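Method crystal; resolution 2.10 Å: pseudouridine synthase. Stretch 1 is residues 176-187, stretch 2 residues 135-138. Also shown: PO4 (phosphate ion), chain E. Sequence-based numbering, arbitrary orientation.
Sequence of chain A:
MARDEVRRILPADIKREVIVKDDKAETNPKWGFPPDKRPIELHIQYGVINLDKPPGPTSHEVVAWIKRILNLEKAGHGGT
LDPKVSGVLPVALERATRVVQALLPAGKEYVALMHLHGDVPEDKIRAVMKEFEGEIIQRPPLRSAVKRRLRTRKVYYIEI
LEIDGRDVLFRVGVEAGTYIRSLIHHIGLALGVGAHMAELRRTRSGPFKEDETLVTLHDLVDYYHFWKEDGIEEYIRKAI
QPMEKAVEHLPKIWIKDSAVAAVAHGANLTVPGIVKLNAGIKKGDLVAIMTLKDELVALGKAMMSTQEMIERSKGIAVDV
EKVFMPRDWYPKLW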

ATOM      1  N   ALA A 176      30.662   1.538   4.522  1.00 45.71           N
ATOM      2  CA  ALA A 176      29.503   1.200   5.339  1.00 46.81           C
ATOM      3  C   ALA A 176      29.165   2.346   6.290  1.00 46.49           C
ATOM      4  O   ALA A 176      30.057   3.000   6.821  1.00 46.81           O
ATOM      5  CB  ALA A 176      29.780  -0.065   6.131  1.00 48.09           C
ATOM      6  N   GLY A 177      27.875   2.597   6.489  1.00 47.37           N
ATOM      7  CA  GLY A 177      27.462   3.661   7.388  1.00 46.37           C
ATOM      8  C   GLY A 177      27.396   5.056   6.787  1.00 47.70           C
ATOM      9  O   GLY A 177      27.148   6.030   7.501  1.00 48.29           O
ATOM     10  N   THR A 178      27.621   5.175   5.485  1.00 45.84           N
ATOM     11  CA  THR A 178      27.558   6.486   4.855  1.00 46.58           C
ATOM     12  C   THR A 178      26.100   6.810   4.534  1.00 47.76           C
ATOM     13  O   THR A 178      25.391   5.996   3.935  1.00 47.78           O
ATOM     14  CB  THR A 178      28.381   6.525   3.551  1.00 47.48           C
ATOM     15  OG1 THR A 178      29.722   6.095   3.819  1.00 48.11           O
ATOM     16  CG2 THR A 178      28.417   7.942   2.986  1.00 45.73           C
ATOM     17  N   TYR A 179      25.654   7.987   4.954  1.00 47.11           N
ATOM     18  CA  TYR A 179      24.285   8.431   4.713  1.00 49.72           C
ATOM     19  C   TYR A 179      24.226   9.201   3.399  1.00 48.97           C
ATOM     20  O   TYR A 179      24.817  10.278   3.273  1.00 47.38           O
ATOM     21  CB  TYR A 179      23.820   9.337   5.855  1.00 54.76           C
ATOM     22  CG  TYR A 179      23.700   8.636   7.190  1.00 63.36           C
ATOM     23  CD1 TYR A 179      23.572   9.367   8.374  1.00 67.52           C
ATOM     24  CD2 TYR A 179      23.669   7.242   7.271  1.00 66.53           C
ATOM     25  CE1 TYR A 179      23.411   8.726   9.607  1.00 68.72           C
ATOM     26  CE2 TYR A 179      23.507   6.594   8.495  1.00 68.69           C
ATOM     27  CZ  TYR A 179      23.378   7.342   9.655  1.00 70.13           C
ATOM     28  OH  TYR A 179      23.213   6.704  10.865  1.00 73.23           O
ATOM     29  N   ILE A 180      23.506   8.656   2.423  1.00 46.58           N
ATOM     30  CA  ILE A 180      23.400   9.308   1.127  1.00 44.85           C
ATOM     31  C   ILE A 180      22.625  10.613   1.185  1.00 44.62           C
ATOM     32  O   ILE A 180      22.974  11.576   0.502  1.00 43.52           O
ATOM     33  CB  ILE A 180      22.741   8.389   0.090  1.00 43.18           C
ATOM     34  CG1 ILE A 180      23.434   7.024   0.097  1.00 43.28           C
ATOM     35  CG2 ILE A 180      22.825   9.028  -1.297  1.00 42.99           C
ATOM     36  CD1 ILE A 180      24.943   7.092  -0.083  1.00 43.08           C
ATOM     37  N   ARG A 181      21.573  10.653   2.000  1.00 47.30           N
ATOM     38  CA  ARG A 181      20.773  11.865   2.120  1.00 48.61           C
ATOM     39  C   ARG A 181      21.662  13.024   2.572  1.00 49.10           C
ATOM     40  O   ARG A 181      21.571  14.134   2.041  1.00 47.40           O
ATOM     41  CB  ARG A 181      19.626  11.671   3.118  1.00 49.42           C
ATOM     42  CG  ARG A 181      18.668  12.863   3.165  1.00 53.68           C
ATOM     43  CD  ARG A 181      17.587  12.720   4.234  1.00 57.16           C
ATOM     44  NE  ARG A 181      16.573  11.725   3.889  1.00 63.76           N
ATOM     45  CZ  ARG A 181      15.737  11.825   2.857  1.00 66.12           C
ATOM     46  NH1 ARG A 181      15.786  12.880   2.050  1.00 66.57           N
ATOM     47  NH2 ARG A 181      14.840  10.871   2.634  1.00 66.61           N
ATOM     48  N   SER A 182      22.524  12.755   3.550  1.00 50.18           N
ATOM     49  CA  SER A 182      23.441  13.770   4.071  1.00 50.50           C
ATOM     50  C   SER A 182      24.453  14.153   2.996  1.00 49.22           C
ATOM     51  O   SER A 182      24.788  15.329   2.830  1.00 48.38           O
ATOM     52  CB  SER A 182      24.171  13.237   5.310  1.00 53.00           C
ATOM     53  OG  SER A 182      25.175  14.141   5.741  1.00 55.25           O
ATOM     54  N   LEU A 183      24.942  13.151   2.272  1.00 47.71           N
ATOM     55  CA  LEU A 183      25.896  13.379   1.197  1.00 46.44           C
ATOM     56  C   LEU A 183      25.277  14.340   0.181  1.00 46.99           C
ATOM     57  O   LEU A 183      25.923  15.289  -0.274  1.00 45.79           O
ATOM     58  CB  LEU A 183      26.239  12.066   0.495  1.00 48.30           C
ATOM     59  CG  LEU A 183      27.070  12.215  -0.784  1.00 48.83           C
ATOM     60  CD1 LEU A 183      28.477  12.666  -0.422  1.00 50.14           C
ATOM     61  CD2 LEU A 183      27.119  10.898  -1.537  1.00 49.01           C
ATOM     62  N   ILE A 184      24.019  14.096  -0.171  1.00 46.40           N
ATOM     63  CA  ILE A 184      23.343  14.949  -1.137  1.00 46.11           C
ATOM     64  C   ILE A 184      23.146  16.345  -0.562  1.00 46.05           C
ATOM     65  O   ILE A 184      23.295  17.337  -1.271  1.00 44.29           O
ATOM     66  CB  ILE A 184      21.980  14.341  -1.572  1.00 45.16           C
ATOM     67  CG1 ILE A 184      22.236  13.132  -2.486  1.00 45.58           C
ATOM     68  CG2 ILE A 184      21.123  15.393  -2.287  1.00 42.29           C
ATOM     69  CD1 ILE A 184      20.990  12.516  -3.088  1.00 43.90           C
ATOM     70  N   HIS A 185      22.824  16.416   0.724  1.00 47.52           N
ATOM     71  CA  HIS A 185      22.626  17.702   1.383  1.00 50.79           C
ATOM     72  C   HIS A 185      23.917  18.526   1.301  1.00 51.23           C
ATOM     73  O   HIS A 185      23.884  19.715   0.995  1.00 51.78           O
ATOM     74  CB  HIS A 185      22.232  17.476   2.846  1.00 54.20           C
ATOM     75  CG  HIS A 185      22.005  18.740   3.618  1.00 58.97           C
ATOM     76  ND1 HIS A 185      20.948  19.588   3.365  1.00 61.40           N
ATOM     77  CD2 HIS A 185      22.694  19.294   4.646  1.00 60.27           C
ATOM     78  CE1 HIS A 185      20.994  20.609   4.203  1.00 61.90           C
ATOM     79  NE2 HIS A 185      22.044  20.455   4.990  1.00 61.66           N
ATOM     80  N   HIS A 186      25.055  17.884   1.556  1.00 51.59           N
ATOM     81  CA  HIS A 186      26.340  18.574   1.508  1.00 53.35           C
ATOM     82  C   HIS A 186      26.709  19.007   0.097  1.00 52.56           C
ATOM     83  O   HIS A 186      27.372  20.026  -0.087  1.00 51.68           O
ATOM     84  CB  HIS A 186      27.444  17.686   2.091  1.00 56.13           C
ATOM     85  CG  HIS A 186      27.345  17.510   3.574  1.00 60.72           C
ATOM     86  ND1 HIS A 186      28.384  17.025   4.340  1.00 61.72           N
ATOM     87  CD2 HIS A 186      26.333  17.771   4.436  1.00 62.16           C
ATOM     88  CE1 HIS A 186      28.015  16.998   5.610  1.00 63.43           C
ATOM     89  NE2 HIS A 186      26.776  17.446   5.695  1.00 63.60           N
ATOM     90  N   ILE A 187      26.289  18.225  -0.894  1.00 50.96           N
ATOM     91  CA  ILE A 187      26.565  18.553  -2.285  1.00 51.46           C
ATOM     92  C   ILE A 187      25.737  19.780  -2.641  1.00 51.63           C
ATOM     93  O   ILE A 187      26.178  20.643  -3.402  1.00 52.38           O
ATOM     94  CB  ILE A 187      26.193  17.379  -3.231  1.00 52.36           C
ATOM     95  CG1 ILE A 187      27.227  16.253  -3.092  1.00 52.26           C
ATOM     96  CG2 ILE A 187      26.099  17.868  -4.668  1.00 49.26           C
ATOM     97  CD1 ILE A 187      26.871  14.980  -3.854  1.00 54.10           C
TER
HETATM   98  P   PO4 E1004      24.824   1.494   5.687  1.00 89.35           P
HETATM   99  O1  PO4 E1004      25.562   2.119   4.500  1.00 88.15           O
HETATM  100  O2  PO4 E1004      25.527   0.555   6.696  1.00 87.41           O
HETATM  101  O3  PO4 E1004      23.476   0.841   5.218  1.00 88.11           O
HETATM  102  O4  PO4 E1004      24.538   2.776   6.445  1.00 88.43           O
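Stretch 2 (135-138) EIIQ

A side-chain amide can mimic a peptide group, offering an acceptor and a donor at once to another stretch of backbone, and the contact between these two segments of pseudouridine synthase illustrates the principle. Stretch 1 begins as an irregular loop, in which Gly-177 adopts phi/psi of 85/5, and becomes helical at Ile-180, with Tyr-179 in the N-cap position. The helix is established by the bond from Leu-183 N to Tyr-179 O (3.0 Å) and continues beyond Ile-187. Stretch 2 contributes extended strand residues Glu-135 to Ile-137, and then Gln-138; it approaches from Glu-135, which makes no contact, and runs roughly across the helix. The backbones come closest where Gln-138 faces the first helical turn, its CA 6.3 Å from the CA of Ser-182.

Gln-138 dominates the contact. Its CA-to-CB bond points sideways, but with chi1 at 36° and chi2 at 179° the extended side chain carries its amide to the loop before the helix. There Tyr-179 N donates a hydrogen bond to Gln-138 OE1 (3.0 Å, 148°), while Gln-138 NE2 returns a weak one to Gly-177 O (3.1 Å, 130°). The amide thus spans Thr-178, whose CA lies 3.6 Å from Gln-138 NE2, and NE2 also sits over one face of the Tyr-179 ring. Nearer the backbone, Ser-182 OG packs 3.3 Å from Gln-138 CB.

The strand residues add less. The CA-to-CB bond of Ile-136 points toward stretch 1, and its CD1 meets Thr-178 CG2 at 4.3 Å, a loose apolar contact. That of Ile-137 points away, and its carbonyl O lies at the edge of the His-186 ring, near its plane; no hydrogen bond forms there. Gly-177 N makes a weak hydrogen bond to phosphate O1 (3.1 Å), so this glycine engages the ion through its amide and Gln-138 through its carbonyl.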

ATOM      1  N   GLU A 135      37.078  11.176   1.488  1.00 64.54           N
ATOM      2  CA  GLU A 135      36.567  11.426   2.827  1.00 63.56           C
ATOM      3  C   GLU A 135      35.519  12.529   2.869  1.00 62.26           C
ATOM      4  O   GLU A 135      35.659  13.565   2.220  1.00 61.23           O
ATOM      5  CB  GLU A 135      37.707  11.812   3.774  1.00 67.13           C
ATOM      6  CG  GLU A 135      38.750  10.729   4.009  1.00 71.71           C
ATOM      7  CD  GLU A 135      38.159   9.461   4.598  1.00 74.46           C
ATOM      8  OE1 GLU A 135      37.328   9.567   5.529  1.00 76.03           O
ATOM      9  OE2 GLU A 135      38.539   8.359   4.142  1.00 76.02           O
ATOM     10  N   ILE A 136      34.464  12.288   3.637  1.00 59.82           N
ATOM     11  CA  ILE A 136      33.403  13.265   3.827  1.00 58.85           C
ATOM     12  C   ILE A 136      32.992  13.141   5.285  1.00 57.40           C
ATOM     13  O   ILE A 136      33.208  12.100   5.905  1.00 57.75           O
ATOM     14  CB  ILE A 136      32.177  12.993   2.916  1.00 58.90           C
ATOM     15  CG1 ILE A 136      31.613  11.600   3.181  1.00 60.17           C
ATOM     16  CG2 ILE A 136      32.570  13.142   1.452  1.00 60.72           C
ATOM     17  CD1 ILE A 136      30.367  11.597   4.034  1.00 58.66           C
ATOM     18  N   ILE A 137      32.426  14.201   5.844  1.00 56.97           N
ATOM     19  CA  ILE A 137      31.994  14.157   7.230  1.00 58.41           C
ATOM     20  C   ILE A 137      30.508  14.452   7.283  1.00 57.42           C
ATOM     21  O   ILE A 137      30.039  15.410   6.683  1.00 57.34           O
ATOM     22  CB  ILE A 137      32.774  15.169   8.092  1.00 60.93           C
ATOM     23  CG1 ILE A 137      34.258  14.785   8.108  1.00 62.07           C
ATOM     24  CG2 ILE A 137      32.215  15.187   9.511  1.00 59.20           C
ATOM     25  CD1 ILE A 137      35.149  15.743   8.872  1.00 64.72           C
ATOM     26  N   GLN A 138      29.766  13.619   7.999  1.00 56.99           N
ATOM     27  CA  GLN A 138      28.320  13.774   8.091  1.00 57.89           C
ATOM     28  C   GLN A 138      27.807  13.785   9.526  1.00 56.97           C
ATOM     29  O   GLN A 138      28.380  13.139  10.401  1.00 58.67           O
ATOM     30  CB  GLN A 138      27.656  12.642   7.305  1.00 57.73           C
ATOM     31  CG  GLN A 138      28.406  11.325   7.416  1.00 58.61           C
ATOM     32  CD  GLN A 138      27.730  10.193   6.667  1.00 60.14           C
ATOM     33  OE1 GLN A 138      27.347  10.343   5.506  1.00 61.01           O
ATOM     34  NE2 GLN A 138      27.592   9.047   7.328  1.00 60.63           N
TER